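Local coordinates for 3-hydroxyacyl-CoA dehydrogenase (Brucella suis, PDB 4O5O), which probably catalyses the nicotinamide cofactor-dependent interconversion of 3-hydroxyacyl-CoA and 3-oxoacyl-CoA as a member of the short-chain dehydrogenase family, at residues G86-L91 against A134-K139; G37-L42 against G58-F63; L91-G96 against F127-L132; F16-A21 against A28-A33. All blocks are in the same frame, centred on the assembly; numbering follows the deposited sequence.

Contact 1: G86-L91 against A134-K139; sequences GRIDVL and AEAMAK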
loop_
_atom_site.group_PDB
_atom_site.type_symbol
_atom_site.label_atom_id
_atom_site.label_comp_id
_atom_site.label_asym_id
_atom_site.label_seq_id
_atom_site.Cartn_x
_atom_site.Cartn_y
_atom_site.Cartn_z
ATOM N N GLY B 86 6.871 -38.770 -5.606
ATOM C CA GLY B 86 5.670 -39.048 -6.389
ATOM C C GLY B 86 4.773 -37.847 -6.669
ATOM O O GLY B 86 3.848 -37.957 -7.465
ATOM N N ARG B 87 5.044 -36.696 -6.045
ATOM C CA ARG B 87 4.132 -35.544 -6.113
ATOM C C ARG B 87 4.849 -34.344 -5.522
ATOM O O ARG B 87 5.882 -34.480 -4.872
ATOM C CB ARG B 87 2.844 -35.837 -5.311
ATOM C CG ARG B 87 3.125 -36.074 -3.834
ATOM C CD ARG B 87 1.927 -36.470 -3.012
ATOM N NE ARG B 87 0.930 -35.415 -2.991
ATOM C CZ ARG B 87 -0.256 -35.466 -3.582
ATOM N NH1 ARG B 87 -0.631 -36.546 -4.268
ATOM N NH2 ARG B 87 -1.073 -34.409 -3.500
ATOM N N ILE B 88 4.264 -33.181 -5.774
ATOM C CA ILE B 88 4.647 -31.921 -5.151
ATOM C C ILE B 88 3.381 -31.225 -4.650
ATOM O O ILE B 88 2.421 -31.040 -5.400
ATOM C CB ILE B 88 5.336 -30.963 -6.145
ATOM C CG1 ILE B 88 6.661 -31.568 -6.623
ATOM C CG2 ILE B 88 5.582 -29.591 -5.514
ATOM C CD1 ILE B 88 7.235 -30.914 -7.868
ATOM N N ASP B 89 3.415 -30.822 -3.394
ATOM C CA ASP B 89 2.299 -30.169 -2.731
ATOM C C ASP B 89 2.546 -28.700 -2.428
ATOM O O ASP B 89 1.618 -27.898 -2.492
ATOM C CB ASP B 89 1.969 -30.884 -1.417
ATOM C CG ASP B 89 1.444 -32.281 -1.640
ATOM O OD1 ASP B 89 0.262 -32.440 -2.007
ATOM O OD2 ASP B 89 2.216 -33.236 -1.446
ATOM N N VAL B 90 3.780 -28.371 -2.027
ATOM C CA VAL B 90 4.093 -27.015 -1.603
ATOM C C VAL B 90 5.414 -26.609 -2.227
ATOM O O VAL B 90 6.376 -27.393 -2.220
ATOM C CB VAL B 90 4.223 -26.894 -0.060
ATOM C CG1 VAL B 90 4.561 -25.459 0.324
ATOM C CG2 VAL B 90 2.948 -27.362 0.638
ATOM N N LEU B 91 5.468 -25.400 -2.785
ATOM C CA LEU B 91 6.748 -24.784 -3.186
ATOM C C LEU B 91 6.990 -23.589 -2.289
ATOM O O LEU B 91 6.101 -22.753 -2.121
ATOM C CB LEU B 91 6.674 -24.284 -4.643
ATOM C CG LEU B 91 7.866 -23.424 -5.083
ATOM C CD1 LEU B 91 9.189 -24.173 -5.109
ATOM C CD2 LEU B 91 7.615 -22.797 -6.438
ATOM N N ALA B 134 3.708 -25.189 -10.331
ATOM C CA ALA B 134 2.264 -25.088 -10.567
ATOM C C ALA B 134 1.792 -26.127 -11.578
ATOM O O ALA B 134 0.738 -26.747 -11.409
ATOM C CB ALA B 134 1.889 -23.694 -11.056
ATOM N N GLU B 135 2.582 -26.319 -12.633
ATOM C CA GLU B 135 2.274 -27.315 -13.641
ATOM C C GLU B 135 2.152 -28.714 -13.027
ATOM O O GLU B 135 1.251 -29.486 -13.358
ATOM C CB GLU B 135 3.377 -27.275 -14.702
ATOM C CG GLU B 135 3.086 -28.217 -15.875
ATOM C CD GLU B 135 4.162 -28.189 -16.941
ATOM O OE1 GLU B 135 5.354 -28.061 -16.601
ATOM O OE2 GLU B 135 3.805 -28.274 -18.141
ATOM N N ALA B 136 3.080 -29.045 -12.139
ATOM C CA ALA B 136 3.039 -30.338 -11.449
ATOM C C ALA B 136 1.824 -30.429 -10.473
ATOM O O ALA B 136 1.082 -31.414 -10.463
ATOM C CB ALA B 136 4.362 -30.543 -10.725
ATOM N N MET B 137 1.618 -29.386 -9.671
ATOM C CA MET B 137 0.538 -29.363 -8.685
ATOM C C MET B 137 -0.830 -29.520 -9.342
ATOM O O MET B 137 -1.741 -30.119 -8.765
ATOM C CB MET B 137 0.561 -28.048 -7.898
ATOM C CG MET B 137 1.707 -27.941 -6.922
ATOM S SD MET B 137 1.810 -26.223 -6.357
ATOM C CE MET B 137 3.200 -26.296 -5.248
ATOM N N ALA B 138 -0.969 -28.954 -10.538
ATOM C CA ALA B 138 -2.247 -28.952 -11.238
ATOM C C ALA B 138 -2.719 -30.386 -11.525
ATOM O O ALA B 138 -3.904 -30.576 -11.773
ATOM C CB ALA B 138 -2.179 -28.134 -12.524
ATOM N N LYS B 139 -1.799 -31.362 -11.519
ATOM C CA LYS B 139 -2.113 -32.776 -11.732
ATOM C C LYS B 139 -2.602 -33.494 -10.487
ATOM O O LYS B 139 -3.129 -34.595 -10.571
ATOM C CB LYS B 139 -0.888 -33.498 -12.273
ATOM C CG LYS B 139 -0.377 -32.921 -13.575
ATOM C CD LYS B 139 0.862 -33.656 -14.039
ATOM C CE LYS B 139 1.455 -33.035 -15.291
ATOM N NZ LYS B 139 2.681 -33.778 -15.694
HETATM O O HOH W 1 2.402 -33.412 -7.982
#
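Met137, near the end of helix 112-137, reaches over to the backbone leading into strand 90-93 and carries most of this contact. The apolar part is a set of methyl contacts. With CG anti to its own carbonyl carbon (chi1 -72°) and the chain extended beyond it, Met137 crosses the Ile88 side chain at about a right angle. Its methyl CE lies 4.1 Å from Ile88 CG2 and 4.1 Å from Leu91 CB, touching both residues that point toward the helix. The other branch of the isoleucine meets the preceding helix residue, Ile88 CD1 being 4.1 Å from Ala136 CB.

The same methionine also lies against main-chain atoms: Met137 CE is 3.5 Å from Leu91 N, and Met137 CG is 3.5 Å from Ile88 O, whose hydrogen-bonding partner is Asn140 ND2, the side-chain amide.

Polar linkage across the contact runs through water. Ile88 N donates to water 1 at 2.9 Å, and that water returns a weak bond to Ala136 O. Within 86-91, Arg87 grips Asp89 side-on, NE to OD2 at 3.0 Å and NH2 to OD1 at 2.8 Å, with both oxygens met on their syn sides; Arg14 forms a further salt bridge with OD1.

Leu104 of a second subunit packs on Ala134, Glu135 and Ala138. A helix placed between the central parallel sheet and a neighbouring subunit is characteristic of short-chain dehydrogenase assemblies with a Rossmann-type fold.

Contact 2: G37-L42 against G58-F63; sequences GAKVVL and GASARF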
loop_
_atom_site.group_PDB
_atom_site.type_symbol
_atom_site.label_atom_id
_atom_site.label_comp_id
_atom_site.label_asym_id
_atom_site.label_seq_id
_atom_site.Cartn_x
_atom_site.Cartn_y
_atom_site.Cartn_z
ATOM N N GLY B 37 6.387 -33.951 9.560
ATOM C CA GLY B 37 6.062 -35.200 8.868
ATOM C C GLY B 37 5.968 -35.125 7.357
ATOM O O GLY B 37 5.519 -36.064 6.710
ATOM N N ALA B 38 6.412 -34.011 6.791
ATOM C CA ALA B 38 6.426 -33.816 5.355
ATOM C C ALA B 38 7.709 -34.389 4.747
ATOM O O ALA B 38 8.677 -34.684 5.457
ATOM C CB ALA B 38 6.317 -32.328 5.048
ATOM N N LYS B 39 7.694 -34.548 3.429
ATOM C CA LYS B 39 8.881 -34.884 2.666
ATOM C C LYS B 39 9.387 -33.567 2.099
ATOM O O LYS B 39 8.587 -32.678 1.805
ATOM C CB LYS B 39 8.579 -35.833 1.502
ATOM C CG LYS B 39 7.804 -37.083 1.860
ATOM C CD LYS B 39 8.532 -37.907 2.898
ATOM C CE LYS B 39 7.907 -39.288 2.957
ATOM N NZ LYS B 39 8.311 -40.017 4.182
ATOM N N VAL B 40 10.707 -33.447 1.937
ATOM C CA VAL B 40 11.315 -32.211 1.433
ATOM C C VAL B 40 12.357 -32.481 0.360
ATOM O O VAL B 40 13.219 -33.353 0.517
ATOM C CB VAL B 40 12.027 -31.401 2.528
ATOM C CG1 VAL B 40 12.609 -30.124 1.938
ATOM C CG2 VAL B 40 11.080 -31.075 3.667
ATOM N N VAL B 41 12.266 -31.709 -0.720
ATOM C CA VAL B 41 13.269 -31.691 -1.742
ATOM C C VAL B 41 13.940 -30.325 -1.628
ATOM O O VAL B 41 13.335 -29.289 -1.948
ATOM C CB VAL B 41 12.689 -31.964 -3.142
ATOM C CG1 VAL B 41 13.801 -31.946 -4.180
ATOM C CG2 VAL B 41 11.998 -33.321 -3.161
ATOM N N LEU B 42 15.174 -30.350 -1.128
ATOM C CA LEU B 42 15.998 -29.155 -0.980
ATOM C C LEU B 42 16.686 -28.823 -2.298
ATOM O O LEU B 42 17.319 -29.692 -2.910
ATOM C CB LEU B 42 17.075 -29.381 0.091
ATOM C CG LEU B 42 16.635 -29.496 1.561
ATOM C CD1 LEU B 42 16.111 -30.876 1.878
ATOM C CD2 LEU B 42 17.842 -29.221 2.462
ATOM N N GLY B 58 17.600 -36.462 7.252
ATOM C CA GLY B 58 17.271 -37.896 7.189
ATOM C C GLY B 58 16.470 -38.305 5.954
ATOM O O GLY B 58 16.357 -37.542 4.984
ATOM N N ALA B 59 15.883 -39.504 5.999
ATOM C CA ALA B 59 15.272 -40.142 4.834
ATOM C C ALA B 59 14.069 -39.433 4.217
ATOM O O ALA B 59 13.684 -39.743 3.068
ATOM C CB ALA B 59 14.909 -41.580 5.175
ATOM N N SER B 60 13.464 -38.501 4.960
ATOM C CA SER B 60 12.382 -37.672 4.419
ATOM C C SER B 60 12.879 -36.488 3.559
ATOM O O SER B 60 12.062 -35.749 3.007
ATOM C CB SER B 60 11.462 -37.178 5.544
ATOM O OG SER B 60 10.752 -38.271 6.101
ATOM N N ALA B 61 14.198 -36.338 3.418
ATOM C CA ALA B 61 14.786 -35.253 2.651
ATOM C C ALA B 61 15.629 -35.759 1.476
ATOM O O ALA B 61 16.263 -36.820 1.545
ATOM C CB ALA B 61 15.626 -34.353 3.546
ATOM N N ARG B 62 15.628 -34.979 0.394
ATOM C CA ARG B 62 16.552 -35.151 -0.724
ATOM C C ARG B 62 17.095 -33.786 -1.109
ATOM O O ARG B 62 16.426 -32.778 -0.908
ATOM C CB ARG B 62 15.833 -35.749 -1.945
ATOM C CG ARG B 62 15.128 -37.078 -1.746
ATOM C CD ARG B 62 16.074 -38.271 -1.632
ATOM N NE ARG B 62 15.288 -39.503 -1.564
ATOM C CZ ARG B 62 14.701 -39.972 -0.462
ATOM N NH1 ARG B 62 14.839 -39.355 0.705
ATOM N NH2 ARG B 62 13.961 -41.069 -0.527
ATOM N N PHE B 63 18.281 -33.738 -1.690
ATOM C CA PHE B 63 18.862 -32.536 -2.251
ATOM C C PHE B 63 19.140 -32.689 -3.739
ATOM O O PHE B 63 19.588 -33.745 -4.206
ATOM C CB PHE B 63 20.202 -32.223 -1.559
ATOM C CG PHE B 63 20.959 -31.078 -2.197
ATOM C CD1 PHE B 63 20.455 -29.788 -2.144
ATOM C CD2 PHE B 63 22.154 -31.290 -2.871
ATOM C CE1 PHE B 63 21.116 -28.724 -2.754
ATOM C CE2 PHE B 63 22.841 -30.235 -3.472
ATOM C CZ PHE B 63 22.321 -28.939 -3.411
HETATM O O HOH W 2 9.062 -36.090 7.642
#
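Leu42 can be followed outward against Ala61, Arg62 and Phe63. Leu42 CB is 3.6 Å from Arg62 O and also borders Phe63 CD1; CG, anti to the carbonyl carbon (chi1 -69°), stays beside the same Arg62 O at 4.1 Å. At the tip, CD1 passes 3.4 Å from Arg62 O and settles 3.9 Å from Ala61 CB, on the same face of the sheet. The main chain of Leu42 is held through its N, which donates to Arg62 O at 2.7 Å. Separately, Leu42 O makes a close contact with Phe63 CD1 at 3.2 Å, oblique to the ring.

The ladder continues backward with Arg62 N to Val40 O at 2.9 Å and Val40 N to Ser60 O at 2.9 Å. These nearly straight bonds, and strand directions only 13° apart, establish a regular parallel pairing. Beyond it, water 2 donates to Ala38 O and is also hydrogen-bonded to Ser60 OG. Arg62 folds back along its own segment, where NH1 donates to both Ala59 O and Ala61 O.

Strand 61-65 is the outermost on this side of the sheet within the chain. Helix 47-57 connects it to strand 39-44, and its Leu57 and Ala54 pack on Leu42 and Phe63 respectively, completing a beta-alpha-beta crossover of the Rossmann-type fold.

Contact 3: L91-G96 against F127-L132; sequences LVNCAG and FNMLRL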
loop_
_atom_site.group_PDB
_atom_site.type_symbol
_atom_site.label_atom_id
_atom_site.label_comp_id
_atom_site.label_asym_id
_atom_site.label_seq_id
_atom_site.Cartn_x
_atom_site.Cartn_y
_atom_site.Cartn_z
ATOM N N LEU B 91 5.468 -25.400 -2.785
ATOM C CA LEU B 91 6.748 -24.784 -3.186
ATOM C C LEU B 91 6.990 -23.589 -2.289
ATOM O O LEU B 91 6.101 -22.753 -2.121
ATOM C CB LEU B 91 6.674 -24.284 -4.643
ATOM C CG LEU B 91 7.866 -23.424 -5.083
ATOM C CD1 LEU B 91 9.189 -24.173 -5.109
ATOM C CD2 LEU B 91 7.615 -22.797 -6.438
ATOM N N VAL B 92 8.198 -23.486 -1.746
ATOM C CA VAL B 92 8.602 -22.303 -1.021
ATOM C C VAL B 92 9.878 -21.783 -1.680
ATOM O O VAL B 92 10.924 -22.427 -1.649
ATOM C CB VAL B 92 8.842 -22.578 0.481
ATOM C CG1 VAL B 92 8.973 -21.256 1.214
ATOM C CG2 VAL B 92 7.729 -23.465 1.061
ATOM N N ASN B 93 9.751 -20.586 -2.262
ATOM C CA ASN B 93 10.853 -19.912 -2.920
ATOM C C ASN B 93 11.565 -19.040 -1.875
ATOM O O ASN B 93 11.019 -18.021 -1.488
ATOM C CB ASN B 93 10.347 -19.023 -4.064
ATOM C CG ASN B 93 10.049 -19.785 -5.339
ATOM O OD1 ASN B 93 10.919 -20.434 -5.903
ATOM N ND2 ASN B 93 8.852 -19.589 -5.875
ATOM N N CYS B 94 12.736 -19.463 -1.405
ATOM C CA CYS B 94 13.571 -18.696 -0.474
ATOM C C CYS B 94 14.880 -18.231 -1.079
ATOM O O CYS B 94 15.519 -17.348 -0.489
ATOM C CB CYS B 94 13.844 -19.531 0.784
ATOM S SG CYS B 94 12.378 -20.022 1.678
ATOM N N ALA B 95 15.273 -18.770 -2.233
ATOM C CA ALA B 95 16.528 -18.365 -2.867
ATOM C C ALA B 95 16.558 -16.883 -3.174
ATOM O O ALA B 95 15.667 -16.358 -3.812
ATOM C CB ALA B 95 16.767 -19.126 -4.168
ATOM N N GLY B 96 17.604 -16.228 -2.727
ATOM C CA GLY B 96 17.753 -14.806 -3.008
ATOM C C GLY B 96 19.114 -14.307 -2.644
ATOM O O GLY B 96 19.851 -14.970 -1.894
ATOM N N PHE B 127 9.878 -16.958 -10.399
ATOM C CA PHE B 127 8.876 -17.218 -11.420
ATOM C C PHE B 127 9.115 -18.570 -12.087
ATOM O O PHE B 127 8.145 -19.347 -12.334
ATOM C CB PHE B 127 8.832 -16.132 -12.483
ATOM C CG PHE B 127 7.780 -16.401 -13.515
ATOM C CD1 PHE B 127 6.446 -16.195 -13.197
ATOM C CD2 PHE B 127 8.097 -16.913 -14.754
ATOM C CE1 PHE B 127 5.452 -16.479 -14.095
ATOM C CE2 PHE B 127 7.105 -17.181 -15.679
ATOM C CZ PHE B 127 5.781 -16.966 -15.342
ATOM N N ASN B 128 10.374 -18.865 -12.404
ATOM C CA ASN B 128 10.691 -20.125 -13.051
ATOM C C ASN B 128 10.247 -21.306 -12.201
ATOM O O ASN B 128 9.584 -22.237 -12.689
ATOM C CB ASN B 128 12.194 -20.212 -13.313
ATOM C CG ASN B 128 12.566 -21.440 -14.121
ATOM O OD1 ASN B 128 11.880 -21.788 -15.089
ATOM N ND2 ASN B 128 13.648 -22.109 -13.717
ATOM N N MET B 129 10.568 -21.289 -10.918
ATOM C CA MET B 129 10.158 -22.408 -10.083
ATOM C C MET B 129 8.637 -22.432 -9.884
ATOM O O MET B 129 8.048 -23.507 -9.828
ATOM C CB MET B 129 10.902 -22.373 -8.738
ATOM C CG MET B 129 12.411 -22.592 -8.882
ATOM S SD MET B 129 12.899 -24.028 -9.825
ATOM C CE MET B 129 11.933 -25.324 -9.049
ATOM N N LEU B 130 7.985 -21.263 -9.766
ATOM C CA LEU B 130 6.546 -21.283 -9.565
ATOM C C LEU B 130 5.784 -21.821 -10.776
ATOM O O LEU B 130 4.841 -22.588 -10.609
ATOM C CB LEU B 130 6.035 -19.928 -9.099
ATOM C CG LEU B 130 5.630 -18.827 -10.029
ATOM C CD1 LEU B 130 4.278 -19.084 -10.702
ATOM C CD2 LEU B 130 5.558 -17.565 -9.196
ATOM N N ARG B 131 6.232 -21.500 -11.988
ATOM C CA ARG B 131 5.509 -21.954 -13.180
ATOM C C ARG B 131 5.603 -23.482 -13.292
ATOM O O ARG B 131 4.620 -24.176 -13.617
ATOM C CB ARG B 131 5.995 -21.228 -14.439
ATOM C CG ARG B 131 7.327 -21.702 -14.987
ATOM C CD ARG B 131 7.961 -20.807 -16.042
ATOM N NE ARG B 131 9.241 -21.434 -16.376
ATOM C CZ ARG B 131 9.463 -22.312 -17.341
ATOM N NH1 ARG B 131 8.561 -22.530 -18.287
ATOM N NH2 ARG B 131 10.644 -22.909 -17.372
ATOM N N LEU B 132 6.786 -24.009 -12.999
ATOM C CA LEU B 132 7.006 -25.448 -13.119
ATOM C C LEU B 132 6.345 -26.234 -11.960
ATOM O O LEU B 132 5.778 -27.329 -12.159
ATOM C CB LEU B 132 8.519 -25.746 -13.196
ATOM C CG LEU B 132 9.211 -25.124 -14.402
ATOM C CD1 LEU B 132 10.713 -25.322 -14.261
ATOM C CD2 LEU B 132 8.688 -25.708 -15.724
#
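Leu91 and Asn93 both direct their side chains at Met129 and Leu130, across a strand and helix that run almost exactly antiparallel (174° between directions, 9.2 Å between axes at closest approach). Walking along the helix, Phe127 comes first and turns away from the strand; its ring stacks with Phe115 of a second subunit. Asn128 also serves another side of the helix: its OD1 accepts from two nitrogens of Arg131, NE at 3.0 Å and NH2 at 2.8 Å.

Met129 is the first residue to meet the strand. Its CB lies 3.4 Å from Asn93 OD1, and its carbonyl O is 3.5 Å from Leu91 CD2. Met129 CG lies against Thr19 of the neighbouring strand; the bends at chi2 (-51°) and chi3 then lead SD and CE, in turn, away from the 91-96 segment.

Leu130 follows with its backbone, Leu91 CD2 being 3.6 Å from Leu130 CA, so that one leucine methyl touches two successive helix residues. Leu130 CB is 4.3 Å from Asn93 ND2, whose hydrogen-bonding partner is Asn153 OD1 on strand 149-154. Arg131 faces the neighbouring subunit, with NH1 donating to His110 O of that second subunit.

Asn93, Ala95 and Gly96 fit the NNAG-type motif of short-chain dehydrogenases, here Asn-Cys-Ala-Gly, at the C-terminal end of the fourth strand of a Rossmann-type sheet.

Contact 4: F16-A21 against A28-A33; sequences FLITGA and AVSKMA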
loop_
_atom_site.group_PDB
_atom_site.type_symbol
_atom_site.label_atom_id
_atom_site.label_comp_id
_atom_site.label_asym_id
_atom_site.label_seq_id
_atom_site.Cartn_x
_atom_site.Cartn_y
_atom_site.Cartn_z
ATOM N N PHE B 16 7.258 -30.942 0.037
ATOM C CA PHE B 16 7.729 -29.551 -0.134
ATOM C C PHE B 16 8.926 -29.518 -1.065
ATOM O O PHE B 16 9.838 -30.354 -0.963
ATOM C CB PHE B 16 8.199 -28.959 1.193
ATOM C CG PHE B 16 7.105 -28.509 2.133
ATOM C CD1 PHE B 16 6.167 -29.401 2.632
ATOM C CD2 PHE B 16 7.062 -27.200 2.567
ATOM C CE1 PHE B 16 5.195 -28.992 3.522
ATOM C CE2 PHE B 16 6.091 -26.782 3.475
ATOM C CZ PHE B 16 5.147 -27.675 3.930
ATOM N N LEU B 17 8.908 -28.563 -1.972
ATOM C CA LEU B 17 10.048 -28.202 -2.802
ATOM C C LEU B 17 10.500 -26.858 -2.251
ATOM O O LEU B 17 9.672 -25.945 -2.191
ATOM C CB LEU B 17 9.602 -28.078 -4.264
ATOM C CG LEU B 17 10.653 -28.072 -5.351
ATOM C CD1 LEU B 17 11.539 -29.296 -5.200
ATOM C CD2 LEU B 17 10.010 -28.059 -6.721
ATOM N N ILE B 18 11.757 -26.728 -1.824
ATOM C CA ILE B 18 12.218 -25.505 -1.169
ATOM C C ILE B 18 13.502 -25.022 -1.807
ATOM O O ILE B 18 14.475 -25.790 -1.905
ATOM C CB ILE B 18 12.458 -25.743 0.333
ATOM C CG1 ILE B 18 11.177 -26.248 0.991
ATOM C CG2 ILE B 18 12.930 -24.458 0.997
ATOM C CD1 ILE B 18 11.364 -26.816 2.365
ATOM N N THR B 19 13.523 -23.754 -2.239
ATOM C CA THR B 19 14.725 -23.217 -2.833
ATOM C C THR B 19 15.526 -22.426 -1.800
ATOM O O THR B 19 15.002 -22.036 -0.738
ATOM C CB THR B 19 14.444 -22.327 -4.062
ATOM O OG1 THR B 19 13.880 -21.091 -3.621
ATOM C CG2 THR B 19 13.514 -22.994 -5.025
ATOM N N GLY B 20 16.817 -22.212 -2.074
ATOM C CA GLY B 20 17.698 -21.648 -1.055
ATOM C C GLY B 20 17.791 -22.496 0.206
ATOM O O GLY B 20 18.054 -21.985 1.274
ATOM N N ALA B 21 17.632 -23.805 0.045
ATOM C CA ALA B 21 17.392 -24.684 1.201
ATOM C C ALA B 21 18.643 -25.043 1.974
ATOM O O ALA B 21 18.526 -25.631 3.032
ATOM C CB ALA B 21 16.635 -25.937 0.793
ATOM N N ALA B 28 15.521 -23.428 7.333
ATOM C CA ALA B 28 14.564 -23.442 8.439
ATOM C C ALA B 28 13.222 -24.010 7.987
ATOM O O ALA B 28 12.570 -24.767 8.714
ATOM C CB ALA B 28 14.400 -22.055 9.015
ATOM N N VAL B 29 12.794 -23.668 6.773
ATOM C CA VAL B 29 11.561 -24.240 6.235
ATOM C C VAL B 29 11.720 -25.749 6.082
ATOM O O VAL B 29 10.803 -26.508 6.414
ATOM C CB VAL B 29 11.133 -23.582 4.903
ATOM C CG1 VAL B 29 9.849 -24.218 4.384
ATOM C CG2 VAL B 29 10.899 -22.103 5.115
ATOM N N SER B 30 12.871 -26.192 5.605
ATOM C CA SER B 30 13.106 -27.607 5.382
ATOM C C SER B 30 13.031 -28.370 6.716
ATOM O O SER B 30 12.434 -29.436 6.805
ATOM C CB SER B 30 14.481 -27.794 4.723
ATOM O OG SER B 30 14.554 -27.167 3.451
ATOM N N LYS B 31 13.623 -27.795 7.761
ATOM C CA LYS B 31 13.619 -28.431 9.108
ATOM C C LYS B 31 12.180 -28.489 9.646
ATOM O O LYS B 31 11.725 -29.522 10.156
ATOM C CB LYS B 31 14.552 -27.679 10.057
ATOM C CG LYS B 31 14.625 -28.221 11.475
ATOM C CD LYS B 31 15.601 -27.442 12.361
ATOM C CE LYS B 31 15.617 -27.983 13.804
ATOM N NZ LYS B 31 16.657 -27.359 14.673
ATOM N N MET B 32 11.461 -27.374 9.537
ATOM C CA MET B 32 10.072 -27.316 9.972
ATOM C C MET B 32 9.222 -28.386 9.279
ATOM O O MET B 32 8.462 -29.119 9.931
ATOM C CB MET B 32 9.509 -25.925 9.670
ATOM C CG MET B 32 8.031 -25.721 9.970
ATOM S SD MET B 32 6.870 -26.357 8.751
ATOM C CE MET B 32 7.250 -25.353 7.332
ATOM N N ALA B 33 9.384 -28.507 7.970
ATOM C CA ALA B 33 8.530 -29.399 7.216
ATOM C C ALA B 33 8.805 -30.869 7.577
ATOM O O ALA B 33 7.877 -31.643 7.798
ATOM C CB ALA B 33 8.719 -29.147 5.738
#
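Strand 16-19, from which Phe16 and Ile18 point at Val29 and Ala33, runs close to antiparallel to helix 28-33, with 161° between their directions and axes 9.1 Å apart at closest approach. At the start of the strand, Ala33 CB sits over the middle of one face of the Phe16 ring, 3.9 Å from its centroid and 6° off the ring normal, a well-centred CH-pi contact. The even spread of distances from Ala33 CB to the ring atoms agrees with that placement. Met32 comes at the ring obliquely, its CE 4.3 Å from Phe16 CE2.

Two residues along the strand, Ile18 points to the same helix. Its CG1 is anti to the carbonyl carbon (chi1 -58°), and CD1 beyond it reaches 3.6 Å from Val29 CG1, the two side chains crossing obliquely.

This is the opening strand-turn-helix of a Rossmann-type fold. Thr19 and Gly20 begin a sequence that fits the TGxxxGxG signature of short-chain dehydrogenases, which in relatives forms the cofactor-binding turn; Gly20 has a positive phi in the turn that leads to the helix. Thr19 turns away from the helix, and its OG1 accepts from the backbone N atoms of Cys94 and Ala95.

Ser30 brings a hydroxyl into this apolar surface. In the conformer given, one of two deposited, Ser30 OG is 3.4 Å from Ile18 CD1 and 3.6 Å from Ala21 CB, while it hydrogen-bonds to Gly26 O one turn earlier in the helix. Ala21 also packs on Leu42 of strand 39-44, and Val29 touches Val92 and Tyr234.

Overall arrangement
All four contacts involve one parallel sheet. Contacts 3 and 4 lie deepest, their centres about 7 and 9 Å from the chain centre, against about 17 Å for contacts 1 and 2. Contact 1 is buried, whereas contact 2, at the sheet edge, is only partly so. Contacts 1 and 3 use the same strand 90-93 and helix 112-137, share Leu91, and both touch the second subunit; contacts 2 and 4 touch no other chain. Strand-to-strand contact 2 rests on direct main-chain hydrogen bonds, while the three contacts with helices rest mainly on apolar packing, plus a water bridge in contact 1. Strand 15-19 links the set through probable hydrogen bonds, Leu17 N to Val90 O and Val41 N to Phe16 O.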